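Local coordinates for protein arginase (RocF) (Helicobacter pylori, PDB 4G3H) that probably hydrolyses L-arginine to L-ornithine and urea as a manganese-dependent arginase that binds two manganese ions per subunit, at residues A[45-49]-A[73-77]; A[108-112]-A[174-180]; A[237-242]-A[253-259]. All coordinates share one frame; numbering follows the deposited sequence.

Interaction 1 (A[45-49]-A[73-77])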
ATOM      1  N   GLU A  45       6.400  11.673 -13.826  1.00 19.80           N
ATOM      2  CA  GLU A  45       5.727  10.389 -13.885  1.00 19.28           C
ATOM      3  C   GLU A  45       6.816   9.344 -14.092  1.00 18.86           C
ATOM      4  O   GLU A  45       7.409   9.261 -15.172  1.00 17.24           O
ATOM      5  CB  GLU A  45       4.739  10.326 -15.060  1.00 23.16           C
ATOM      6  CG  GLU A  45       4.163   8.925 -15.297  1.00 21.93           C
ATOM      7  CD  GLU A  45       3.589   8.736 -16.691  1.00 24.74           C
ATOM      8  OE1 GLU A  45       3.851   9.580 -17.568  1.00 23.62           O
ATOM      9  OE2 GLU A  45       2.887   7.724 -16.918  1.00 27.02           O
ATOM     10  N   ARG A  46       7.096   8.559 -13.056  1.00 21.41           N
ATOM     11  CA  ARG A  46       8.109   7.529 -13.190  1.00 21.76           C
ATOM     12  C   ARG A  46       7.581   6.094 -13.231  1.00 21.16           C
ATOM     13  O   ARG A  46       6.805   5.685 -12.372  1.00 19.77           O
ATOM     14  CB  ARG A  46       9.161   7.574 -12.077  1.00 28.64           C
ATOM     15  CG  ARG A  46      10.149   6.511 -12.459  1.00 33.27           C
ATOM     16  CD  ARG A  46      11.125   5.905 -11.543  1.00 36.39           C
ATOM     17  NE  ARG A  46      12.139   6.760 -10.968  1.00 37.33           N
ATOM     18  CZ  ARG A  46      13.382   6.347 -10.746  1.00 36.24           C
ATOM     19  NH1 ARG A  46      13.746   5.119 -11.091  1.00 35.38           N
ATOM     20  NH2 ARG A  46      14.232   7.123 -10.096  1.00 35.64           N
ATOM     21  N   CYS A  47       8.026   5.330 -14.224  1.00 19.03           N
ATOM     22  CA  CYS A  47       7.633   3.934 -14.339  1.00 19.36           C
ATOM     23  C   CYS A  47       8.689   3.117 -13.614  1.00 18.84           C
ATOM     24  O   CYS A  47       9.885   3.324 -13.819  1.00 17.78           O
ATOM     25  CB  CYS A  47       7.578   3.487 -15.804  1.00 23.86           C
ATOM     26  SG  CYS A  47       7.065   1.746 -16.008  1.00 26.62           S
ATOM     27  N   VAL A  48       8.243   2.202 -12.756  1.00 17.83           N
ATOM     28  CA  VAL A  48       9.149   1.348 -12.000  1.00 17.56           C
ATOM     29  C   VAL A  48       8.757  -0.103 -12.257  1.00 17.69           C
ATOM     30  O   VAL A  48       7.599  -0.482 -12.073  1.00 15.71           O
ATOM     31  CB  VAL A  48       9.071   1.647 -10.481  1.00 17.43           C
ATOM     32  CG1 VAL A  48       9.927   0.649  -9.701  1.00 16.35           C
ATOM     33  CG2 VAL A  48       9.550   3.066 -10.213  1.00 15.11           C
ATOM     34  N   LEU A  49       9.723  -0.902 -12.704  1.00 19.10           N
ATOM     35  CA  LEU A  49       9.481  -2.306 -13.001  1.00 20.08           C
ATOM     36  C   LEU A  49       9.607  -3.180 -11.762  1.00 21.81           C
ATOM     37  O   LEU A  49      10.422  -2.917 -10.873  1.00 19.92           O
ATOM     38  CB  LEU A  49      10.456  -2.795 -14.074  1.00 17.35           C
ATOM     39  CG  LEU A  49      10.450  -2.018 -15.396  1.00 18.25           C
ATOM     40  CD1 LEU A  49      11.401  -2.688 -16.374  1.00 16.09           C
ATOM     41  CD2 LEU A  49       9.034  -1.964 -15.975  1.00 13.92           C
ATOM     42  N   CYS A  73      15.592   1.760  -7.075  1.00 21.63           N
ATOM     43  CA  CYS A  73      14.781   2.733  -7.807  1.00 21.27           C
ATOM     44  C   CYS A  73      13.841   3.493  -6.877  1.00 21.17           C
ATOM     45  O   CYS A  73      13.708   4.716  -6.980  1.00 21.07           O
ATOM     46  CB  CYS A  73      13.948   2.042  -8.900  1.00 27.45           C
ATOM     47  SG  CYS A  73      14.887   1.491 -10.346  1.00 29.92           S
ATOM     48  N   MET A  74      13.180   2.772  -5.975  1.00 19.05           N
ATOM     49  CA  MET A  74      12.267   3.423  -5.051  1.00 20.10           C
ATOM     50  C   MET A  74      13.015   4.327  -4.070  1.00 20.59           C
ATOM     51  O   MET A  74      12.477   5.345  -3.634  1.00 22.66           O
ATOM     52  CB  MET A  74      11.429   2.386  -4.289  1.00 23.16           C
ATOM     53  CG  MET A  74      10.400   1.648  -5.147  1.00 23.32           C
ATOM     54  SD  MET A  74       9.355   2.747  -6.160  1.00 21.29           S
ATOM     55  CE  MET A  74       8.568   3.769  -4.887  1.00 19.07           C
ATOM     56  N   LYS A  75      14.246   3.967  -3.715  1.00 27.50           N
ATOM     57  CA  LYS A  75      15.017   4.809  -2.803  1.00 28.37           C
ATOM     58  C   LYS A  75      15.269   6.143  -3.490  1.00 28.19           C
ATOM     59  O   LYS A  75      15.196   7.194  -2.857  1.00 29.74           O
ATOM     60  CB  LYS A  75      16.352   4.161  -2.431  1.00 25.82           C
ATOM     61  CG  LYS A  75      16.225   2.933  -1.554  1.00 28.92           C
ATOM     62  CD  LYS A  75      17.576   2.525  -0.964  1.00 31.23           C
ATOM     63  CE  LYS A  75      18.130   3.614  -0.049  1.00 32.62           C
ATOM     64  NZ  LYS A  75      19.377   3.192   0.650  1.00 33.71           N
ATOM     65  N   GLU A  76      15.558   6.100  -4.788  1.00 22.39           N
ATOM     66  CA  GLU A  76      15.790   7.327  -5.551  1.00 24.84           C
ATOM     67  C   GLU A  76      14.567   8.227  -5.452  1.00 24.05           C
ATOM     68  O   GLU A  76      14.685   9.444  -5.318  1.00 24.87           O
ATOM     69  CB  GLU A  76      16.055   7.014  -7.025  1.00 37.38           C
ATOM     70  CG  GLU A  76      17.373   6.314  -7.292  1.00 42.50           C
ATOM     71  CD  GLU A  76      17.631   6.094  -8.777  1.00 45.39           C
ATOM     72  OE1 GLU A  76      18.704   5.557  -9.121  1.00 46.63           O
ATOM     73  OE2 GLU A  76      16.763   6.456  -9.601  1.00 45.97           O
ATOM     74  N   VAL A  77      13.385   7.623  -5.525  1.00 25.97           N
ATOM     75  CA  VAL A  77      12.147   8.387  -5.429  1.00 23.61           C
ATOM     76  C   VAL A  77      11.977   8.972  -4.028  1.00 24.64           C
ATOM     77  O   VAL A  77      11.734  10.167  -3.871  1.00 23.72           O
ATOM     78  CB  VAL A  77      10.911   7.501  -5.752  1.00 20.43           C
ATOM     79  CG1 VAL A  77       9.623   8.260  -5.423  1.00 18.97           C
ATOM     80  CG2 VAL A  77      10.931   7.092  -7.224  1.00 14.17           C
TER
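R46 and E76 form the salt bridge between strand 45-49 and helix 73-77, with NH2 of R46 2.7 Å from OE2 of E76. The bond is nearly straight (174° at the hydrogen). OE2 lies almost in the guanidinium plane and accepts on its anti lone pair, although the guanidinium and carboxylate planes are turned 59° apart. With CG anti to the backbone N (chi1 -176°), the arginine reaches out across the gap to the helix and bends at its third torsion; the R46 and E76 side chains cross at about a right angle.

The carbonyl O of C73 lies over one face of the guanidinium, offset toward its rim, while CB of C73 stands 3.8 Å from NH1. Nearer the strand, CG2 of V77 approaches NE of R46 obliquely at 3.9 Å. V48, beside strand 2-8, brings CG2 to 4.1 Å from SD of M74; that methionine folds back toward the strand and also touches I97 and A100 of helix 94-104.

The segment axes run close to antiparallel and approach to 10.1 Å, a spacing bridged by side chains. The chemistry therefore divides by depth: V48, M74 and V77 are buried and pack through carbon and sulfur, whereas the charged pair closes the outer side, where E76 is exposed and water would probably weaken its electrostatic pull.

Interaction 2 (A[108-112]-A[174-180])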
ATOM      1  N   LYS A 108      14.453   6.861  11.547  1.00 39.77           N
ATOM      2  CA  LYS A 108      13.145   7.387  11.910  1.00 36.54           C
ATOM      3  C   LYS A 108      12.180   6.286  12.322  1.00 33.42           C
ATOM      4  O   LYS A 108      12.247   5.170  11.810  1.00 32.69           O
ATOM      5  CB  LYS A 108      12.548   8.158  10.730  1.00 48.88           C
ATOM      6  CG  LYS A 108      13.370   9.349  10.277  1.00 52.51           C
ATOM      7  CD  LYS A 108      13.450  10.405  11.367  1.00 55.91           C
ATOM      8  CE  LYS A 108      14.299  11.587  10.933  1.00 56.60           C
ATOM      9  NZ  LYS A 108      14.382  12.622  12.001  1.00 58.23           N
ATOM     10  N   LYS A 109      11.294   6.602  13.261  1.00 34.80           N
ATOM     11  CA  LYS A 109      10.281   5.649  13.701  1.00 32.31           C
ATOM     12  C   LYS A 109       9.138   5.836  12.701  1.00 29.84           C
ATOM     13  O   LYS A 109       8.632   6.947  12.523  1.00 27.21           O
ATOM     14  CB  LYS A 109       9.811   5.968  15.123  1.00 47.76           C
ATOM     15  CG  LYS A 109       8.798   4.968  15.664  1.00 52.39           C
ATOM     16  CD  LYS A 109       8.443   5.252  17.116  1.00 55.96           C
ATOM     17  CE  LYS A 109       7.364   4.300  17.631  1.00 56.61           C
ATOM     18  NZ  LYS A 109       7.791   2.873  17.631  1.00 56.54           N
ATOM     19  N   ILE A 110       8.738   4.749  12.050  1.00 30.01           N
ATOM     20  CA  ILE A 110       7.703   4.813  11.027  1.00 27.52           C
ATOM     21  C   ILE A 110       6.360   4.214  11.403  1.00 24.80           C
ATOM     22  O   ILE A 110       6.284   3.114  11.951  1.00 23.70           O
ATOM     23  CB  ILE A 110       8.194   4.117   9.734  1.00 27.83           C
ATOM     24  CG1 ILE A 110       9.491   4.773   9.261  1.00 27.86           C
ATOM     25  CG2 ILE A 110       7.129   4.195   8.646  1.00 26.57           C
ATOM     26  CD1 ILE A 110      10.215   3.992   8.182  1.00 28.63           C
ATOM     27  N   GLY A 111       5.298   4.954  11.099  1.00 20.97           N
ATOM     28  CA  GLY A 111       3.956   4.479  11.370  1.00 19.42           C
ATOM     29  C   GLY A 111       3.339   4.078  10.045  1.00 19.61           C
ATOM     30  O   GLY A 111       3.696   4.638   9.004  1.00 18.73           O
ATOM     31  N   ILE A 112       2.415   3.120  10.073  1.00 23.32           N
ATOM     32  CA  ILE A 112       1.766   2.649   8.854  1.00 22.06           C
ATOM     33  C   ILE A 112       0.239   2.692   8.932  1.00 19.53           C
ATOM     34  O   ILE A 112      -0.355   2.147   9.850  1.00 20.57           O
ATOM     35  CB  ILE A 112       2.171   1.188   8.538  1.00 24.49           C
ATOM     36  CG1 ILE A 112       3.691   1.064   8.466  1.00 25.89           C
ATOM     37  CG2 ILE A 112       1.558   0.748   7.215  1.00 23.23           C
ATOM     38  CD1 ILE A 112       4.173  -0.366   8.345  1.00 27.49           C
ATOM     39  N   ILE A 174      10.113  -2.275  12.733  1.00 31.12           N
ATOM     40  CA  ILE A 174       8.809  -1.649  12.801  1.00 25.87           C
ATOM     41  C   ILE A 174       8.110  -2.075  14.094  1.00 24.36           C
ATOM     42  O   ILE A 174       8.110  -3.250  14.446  1.00 22.13           O
ATOM     43  CB  ILE A 174       7.950  -2.051  11.572  1.00 22.25           C
ATOM     44  CG1 ILE A 174       8.601  -1.527  10.287  1.00 20.82           C
ATOM     45  CG2 ILE A 174       6.542  -1.504  11.706  1.00 18.23           C
ATOM     46  CD1 ILE A 174       8.723  -0.012  10.215  1.00 16.32           C
ATOM     47  N   ASP A 175       7.536  -1.106  14.799  1.00 25.61           N
ATOM     48  CA  ASP A 175       6.812  -1.352  16.040  1.00 24.88           C
ATOM     49  C   ASP A 175       5.413  -1.809  15.620  1.00 24.71           C
ATOM     50  O   ASP A 175       4.628  -1.019  15.094  1.00 23.09           O
ATOM     51  CB  ASP A 175       6.728  -0.050  16.841  1.00 27.61           C
ATOM     52  CG  ASP A 175       6.001  -0.213  18.162  1.00 26.83           C
ATOM     53  OD1 ASP A 175       5.466  -1.307  18.419  1.00 26.98           O
ATOM     54  OD2 ASP A 175       5.963   0.763  18.945  1.00 29.64           O
ATOM     55  N   PRO A 176       5.086  -3.091  15.851  1.00 29.97           N
ATOM     56  CA  PRO A 176       3.783  -3.666  15.487  1.00 30.61           C
ATOM     57  C   PRO A 176       2.585  -2.825  15.938  1.00 31.90           C
ATOM     58  O   PRO A 176       1.510  -2.874  15.327  1.00 30.86           O
ATOM     59  CB  PRO A 176       3.810  -5.043  16.158  1.00 30.96           C
ATOM     60  CG  PRO A 176       5.262  -5.365  16.240  1.00 28.39           C
ATOM     61  CD  PRO A 176       5.870  -4.050  16.647  1.00 28.83           C
ATOM     62  N   LYS A 177       2.784  -2.063  17.008  1.00 29.04           N
ATOM     63  CA  LYS A 177       1.745  -1.205  17.569  1.00 30.01           C
ATOM     64  C   LYS A 177       1.558   0.081  16.770  1.00 28.91           C
ATOM     65  O   LYS A 177       0.613   0.831  17.008  1.00 28.90           O
ATOM     66  CB  LYS A 177       2.087  -0.863  19.016  1.00 44.44           C
ATOM     67  CG  LYS A 177       1.993  -2.041  19.970  1.00 50.51           C
ATOM     68  CD  LYS A 177       2.786  -1.770  21.236  1.00 55.36           C
ATOM     69  CE  LYS A 177       2.100  -2.370  22.444  1.00 59.00           C
ATOM     70  NZ  LYS A 177       0.801  -1.684  22.696  1.00 62.24           N
ATOM     71  N   CYS A 178       2.457   0.332  15.824  1.00 26.04           N
ATOM     72  CA  CYS A 178       2.373   1.525  14.991  1.00 24.33           C
ATOM     73  C   CYS A 178       1.855   1.212  13.581  1.00 24.38           C
ATOM     74  O   CYS A 178       1.934   2.038  12.664  1.00 24.32           O
ATOM     75  CB  CYS A 178       3.737   2.212  14.947  1.00 29.27           C
ATOM     76  SG  CYS A 178       4.229   2.826  16.591  1.00 33.86           S
ATOM     77  N   LEU A 179       1.335  -0.001  13.421  1.00 27.19           N
ATOM     78  CA  LEU A 179       0.739  -0.445  12.171  1.00 25.13           C
ATOM     79  C   LEU A 179      -0.738  -0.361  12.508  1.00 26.13           C
ATOM     80  O   LEU A 179      -1.188  -0.982  13.471  1.00 27.82           O
ATOM     81  CB  LEU A 179       1.134  -1.896  11.860  1.00 18.69           C
ATOM     82  CG  LEU A 179       0.204  -2.724  10.954  1.00 17.53           C
ATOM     83  CD1 LEU A 179       0.064  -2.082   9.578  1.00 15.68           C
ATOM     84  CD2 LEU A 179       0.762  -4.136  10.819  1.00 18.08           C
ATOM     85  N   VAL A 180      -1.489   0.426  11.745  1.00 23.36           N
ATOM     86  CA  VAL A 180      -2.910   0.575  12.018  1.00 22.42           C
ATOM     87  C   VAL A 180      -3.763   0.071  10.861  1.00 21.64           C
ATOM     88  O   VAL A 180      -3.731   0.618   9.755  1.00 22.33           O
ATOM     89  CB  VAL A 180      -3.264   2.051  12.314  1.00 26.08           C
ATOM     90  CG1 VAL A 180      -4.724   2.162  12.748  1.00 25.73           C
ATOM     91  CG2 VAL A 180      -2.339   2.604  13.396  1.00 25.28           C
TER
HETATM   92  O   HOH W   1       7.608   1.517  14.037  1.00 22.07           O
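The carbonyl O of C178 receives the backbone N of I112 at 2.8 Å in a nearly straight bond (171° at the hydrogen). The same oxygen also takes a CA-H...O contact from G111, whose CA is 3.4 Å away. Two residues beyond C178, N of V180 donates to O of the same I112, also at 2.8 Å. These two bonds flank L179, making the I112-L179 pair a parallel bridge.

I112 and L179 project from the same face of the sheet, and CG2 of I112 meets CD1 of L179 at 4.0 Å as the side chains pass at a slant. On that side I174 completes the apolar group, its CD1 lying 4.2 Å from CB of I110 and its CG2 near CD1 of I112. F98 of helix 94-104 touches all three isoleucines, while L137 of helix 136-140 packs on L179.

Before the bridge, the chains are joined by polar groups. A water accepts from N of D175 and donates to O of I110, thus spanning two backbones that are not directly bonded there. K109 has an extended chain that turns at its last torsion (63°), carrying NZ to 3.1 Å from OD2 of D175; on the way CE passes 3.6 Å from SG of C178. The other carboxylate oxygen, OD1, accepts N of K177 from above the carboxylate plane, an Asx turn just ahead of strand 179-182.

Parallel pairing with helices packed over the side chains is characteristic of the alpha/beta arginase fold. Here strand 110-115 runs directly to the manganese ligand D116, and the side chain of L179 lies about 11 Å from a bound manganese ion.

Interaction 3 (A[237-242]-A[253-259])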
ATOM      1  N   ILE A 237     -10.998  -2.334   0.291  1.00 24.32           N
ATOM      2  CA  ILE A 237     -11.499  -1.996   1.615  1.00 21.77           C
ATOM      3  C   ILE A 237     -12.964  -1.625   1.402  1.00 24.12           C
ATOM      4  O   ILE A 237     -13.795  -1.744   2.307  1.00 24.08           O
ATOM      5  CB  ILE A 237     -10.734  -0.812   2.248  1.00 16.73           C
ATOM      6  CG1 ILE A 237     -11.311  -0.512   3.638  1.00 16.77           C
ATOM      7  CG2 ILE A 237     -10.809   0.403   1.354  1.00 14.99           C
ATOM      8  CD1 ILE A 237     -10.534   0.528   4.439  1.00 13.21           C
ATOM      9  N   MET A 238     -13.280  -1.177   0.191  1.00 16.91           N
ATOM     10  CA  MET A 238     -14.658  -0.830  -0.140  1.00 19.87           C
ATOM     11  C   MET A 238     -15.443  -2.128  -0.312  1.00 19.68           C
ATOM     12  O   MET A 238     -14.889  -3.142  -0.738  1.00 18.07           O
ATOM     13  CB  MET A 238     -14.726  -0.018  -1.436  1.00 23.61           C
ATOM     14  CG  MET A 238     -14.268   1.423  -1.299  1.00 25.40           C
ATOM     15  SD  MET A 238     -14.507   2.356  -2.824  1.00 27.28           S
ATOM     16  CE  MET A 238     -13.021   1.898  -3.702  1.00 24.87           C
ATOM     17  N   ASP A 239     -16.728  -2.096   0.024  1.00 20.07           N
ATOM     18  CA  ASP A 239     -17.570  -3.278  -0.088  1.00 21.34           C
ATOM     19  C   ASP A 239     -17.452  -3.975  -1.446  1.00 21.44           C
ATOM     20  O   ASP A 239     -17.525  -3.332  -2.492  1.00 20.37           O
ATOM     21  CB  ASP A 239     -19.029  -2.905   0.148  1.00 33.65           C
ATOM     22  CG  ASP A 239     -19.921  -4.122   0.251  1.00 37.65           C
ATOM     23  OD1 ASP A 239     -19.906  -4.773   1.317  1.00 40.68           O
ATOM     24  OD2 ASP A 239     -20.619  -4.435  -0.736  1.00 39.58           O
ATOM     25  N   GLY A 240     -17.304  -5.296  -1.414  1.00 29.95           N
ATOM     26  CA  GLY A 240     -17.176  -6.079  -2.632  1.00 30.01           C
ATOM     27  C   GLY A 240     -18.335  -5.981  -3.610  1.00 31.35           C
ATOM     28  O   GLY A 240     -18.148  -6.190  -4.808  1.00 31.41           O
ATOM     29  N   LYS A 241     -19.530  -5.678  -3.109  1.00 25.89           N
ATOM     30  CA  LYS A 241     -20.708  -5.546  -3.964  1.00 27.74           C
ATOM     31  C   LYS A 241     -20.732  -4.175  -4.634  1.00 27.22           C
ATOM     32  O   LYS A 241     -21.168  -4.039  -5.777  1.00 26.36           O
ATOM     33  CB  LYS A 241     -21.996  -5.705  -3.149  1.00 41.98           C
ATOM     34  CG  LYS A 241     -22.241  -7.083  -2.568  1.00 46.53           C
ATOM     35  CD  LYS A 241     -22.400  -8.126  -3.660  1.00 51.88           C
ATOM     36  CE  LYS A 241     -23.268  -9.275  -3.178  1.00 54.54           C
ATOM     37  NZ  LYS A 241     -22.851  -9.744  -1.827  1.00 57.49           N
ATOM     38  N   LEU A 242     -20.273  -3.163  -3.904  1.00 25.13           N
ATOM     39  CA  LEU A 242     -20.247  -1.793  -4.403  1.00 26.17           C
ATOM     40  C   LEU A 242     -19.085  -1.514  -5.362  1.00 26.39           C
ATOM     41  O   LEU A 242     -19.255  -0.785  -6.342  1.00 25.07           O
ATOM     42  CB  LEU A 242     -20.199  -0.806  -3.226  1.00 37.43           C
ATOM     43  CG  LEU A 242     -21.510  -0.480  -2.489  1.00 42.04           C
ATOM     44  CD1 LEU A 242     -22.319  -1.739  -2.235  1.00 43.12           C
ATOM     45  CD2 LEU A 242     -21.191   0.222  -1.173  1.00 42.04           C
ATOM     46  N   GLY A 253     -17.921  -4.272   3.431  1.00 26.49           N
ATOM     47  CA  GLY A 253     -16.883  -3.257   3.389  1.00 24.79           C
ATOM     48  C   GLY A 253     -17.441  -1.852   3.504  1.00 24.07           C
ATOM     49  O   GLY A 253     -18.625  -1.655   3.806  1.00 22.87           O
ATOM     50  N   LEU A 254     -16.581  -0.870   3.269  1.00 25.13           N
ATOM     51  CA  LEU A 254     -16.981   0.526   3.342  1.00 25.28           C
ATOM     52  C   LEU A 254     -17.642   0.960   2.049  1.00 24.72           C
ATOM     53  O   LEU A 254     -17.449   0.346   1.000  1.00 25.24           O
ATOM     54  CB  LEU A 254     -15.767   1.427   3.579  1.00 18.72           C
ATOM     55  CG  LEU A 254     -15.044   1.341   4.918  1.00 18.84           C
ATOM     56  CD1 LEU A 254     -13.832   2.263   4.863  1.00 20.53           C
ATOM     57  CD2 LEU A 254     -15.982   1.740   6.057  1.00 15.32           C
ATOM     58  N   SER A 255     -18.422   2.029   2.143  1.00 22.33           N
ATOM     59  CA  SER A 255     -19.081   2.604   0.983  1.00 21.62           C
ATOM     60  C   SER A 255     -18.052   3.566   0.400  1.00 21.43           C
ATOM     61  O   SER A 255     -17.085   3.928   1.068  1.00 19.57           O
ATOM     62  CB  SER A 255     -20.303   3.401   1.407  1.00 21.77           C
ATOM     63  OG  SER A 255     -19.905   4.574   2.104  1.00 22.01           O
ATOM     64  N   PHE A 256     -18.263   3.986  -0.839  1.00 24.21           N
ATOM     65  CA  PHE A 256     -17.359   4.920  -1.490  1.00 22.33           C
ATOM     66  C   PHE A 256     -17.227   6.211  -0.667  1.00 24.17           C
ATOM     67  O   PHE A 256     -16.120   6.715  -0.465  1.00 23.94           O
ATOM     68  CB  PHE A 256     -17.885   5.222  -2.895  1.00 24.14           C
ATOM     69  CG  PHE A 256     -17.118   6.287  -3.626  1.00 25.10           C
ATOM     70  CD1 PHE A 256     -15.745   6.182  -3.803  1.00 24.64           C
ATOM     71  CD2 PHE A 256     -17.784   7.382  -4.172  1.00 24.84           C
ATOM     72  CE1 PHE A 256     -15.043   7.151  -4.515  1.00 27.00           C
ATOM     73  CE2 PHE A 256     -17.095   8.357  -4.886  1.00 24.58           C
ATOM     74  CZ  PHE A 256     -15.721   8.244  -5.061  1.00 24.94           C
ATOM     75  N   ASP A 257     -18.350   6.737  -0.179  1.00 21.22           N
ATOM     76  CA  ASP A 257     -18.334   7.974   0.615  1.00 21.21           C
ATOM     77  C   ASP A 257     -17.674   7.804   1.981  1.00 20.05           C
ATOM     78  O   ASP A 257     -17.037   8.732   2.494  1.00 17.40           O
ATOM     79  CB  ASP A 257     -19.755   8.513   0.797  1.00 35.85           C
ATOM     80  CG  ASP A 257     -20.302   9.137  -0.471  1.00 40.06           C
ATOM     81  OD1 ASP A 257     -19.649  10.058  -1.006  1.00 43.49           O
ATOM     82  OD2 ASP A 257     -21.380   8.715  -0.931  1.00 44.00           O
ATOM     83  N   GLU A 258     -17.830   6.626   2.574  1.00 19.84           N
ATOM     84  CA  GLU A 258     -17.211   6.361   3.859  1.00 22.21           C
ATOM     85  C   GLU A 258     -15.688   6.409   3.697  1.00 22.27           C
ATOM     86  O   GLU A 258     -14.996   7.036   4.504  1.00 21.55           O
ATOM     87  CB  GLU A 258     -17.668   4.999   4.395  1.00 21.61           C
ATOM     88  CG  GLU A 258     -18.988   5.073   5.147  1.00 25.58           C
ATOM     89  CD  GLU A 258     -19.631   3.714   5.381  1.00 27.14           C
ATOM     90  OE1 GLU A 258     -20.599   3.653   6.169  1.00 28.12           O
ATOM     91  OE2 GLU A 258     -19.180   2.715   4.778  1.00 27.36           O
ATOM     92  N   LEU A 259     -15.173   5.761   2.649  1.00 20.29           N
ATOM     93  CA  LEU A 259     -13.730   5.752   2.384  1.00 21.50           C
ATOM     94  C   LEU A 259     -13.234   7.176   2.166  1.00 21.97           C
ATOM     95  O   LEU A 259     -12.204   7.568   2.713  1.00 22.93           O
ATOM     96  CB  LEU A 259     -13.394   4.888   1.150  1.00 17.56           C
ATOM     97  CG  LEU A 259     -11.931   4.934   0.662  1.00 17.65           C
ATOM     98  CD1 LEU A 259     -10.991   4.526   1.787  1.00 18.28           C
ATOM     99  CD2 LEU A 259     -11.738   4.018  -0.517  1.00 14.90           C
TER
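M238, I237 and L254 bury the most surface where loop 237-242 meets 253-259, a single backbone bridge leading into a capped helix. Two hydrogen bonds define the bridge: N of L254 donates to O of I237 at 3.1 Å, and N of D239 to O of L254 at 2.7 Å. Both are nearly straight (171° and 167° at the hydrogen). CA of M238 adds a CA-H...O contact to O of L254.

The I237 side chain extends with CG1 anti to the backbone N, placing CD1 3.8 Å from CD1 of L254. Its CG2 branch turns instead to CD1 of L259, the two side chains passing at a slant; L115 of strand 110-115 touches both residues. L254 also touches V205 and I208 of helix 205-210. I237 directly follows the manganese ligand D236, and the side chain of I237 lies about 7 Å from a bound manganese ion, which puts this packing next to the metal site.

M238 crosses L259 at about a right angle, CG of M238 resting 3.7 Å from CD2 of L259. Its sulfur comes to the edge of the F256 ring, 80° off the ring normal, a Met-aromatic contact with SD 4.1 Å from CD1.

S255 is the N-cap of helix 256-269 and forms a capping box with E258: OG of S255 accepts N of E258, and OE2 of E258 accepts N of S255. D239 joins its own turn to the start of segment 253-259, OD2 accepting N of K241 in an Asx turn while OD1 uses its anti lone pair to accept N of G253 at 2.9 Å.

Overall arrangement
Interactions 1 and 2 both belong to the central parallel sheet, their centres 24 Å apart: the first packs one of its two outermost strands, 44-50, against a helix, the second joins two inner strands edge to edge. Helix 94-104 touches both. Interaction 3 lies in the loop and helix start following another strand of that sheet, across the chain's centre from interaction 1. Interaction 2 is the most buried and combines main-chain pairing with apolar packing, a bridging water and a lysine-aspartate pair, whereas interaction 1 has no backbone-to-backbone hydrogen bond across it and rests mainly on side chains, with charge outermost. Interaction 3 mixes backbone bonding with an apolar core and lies closest to the manganese site.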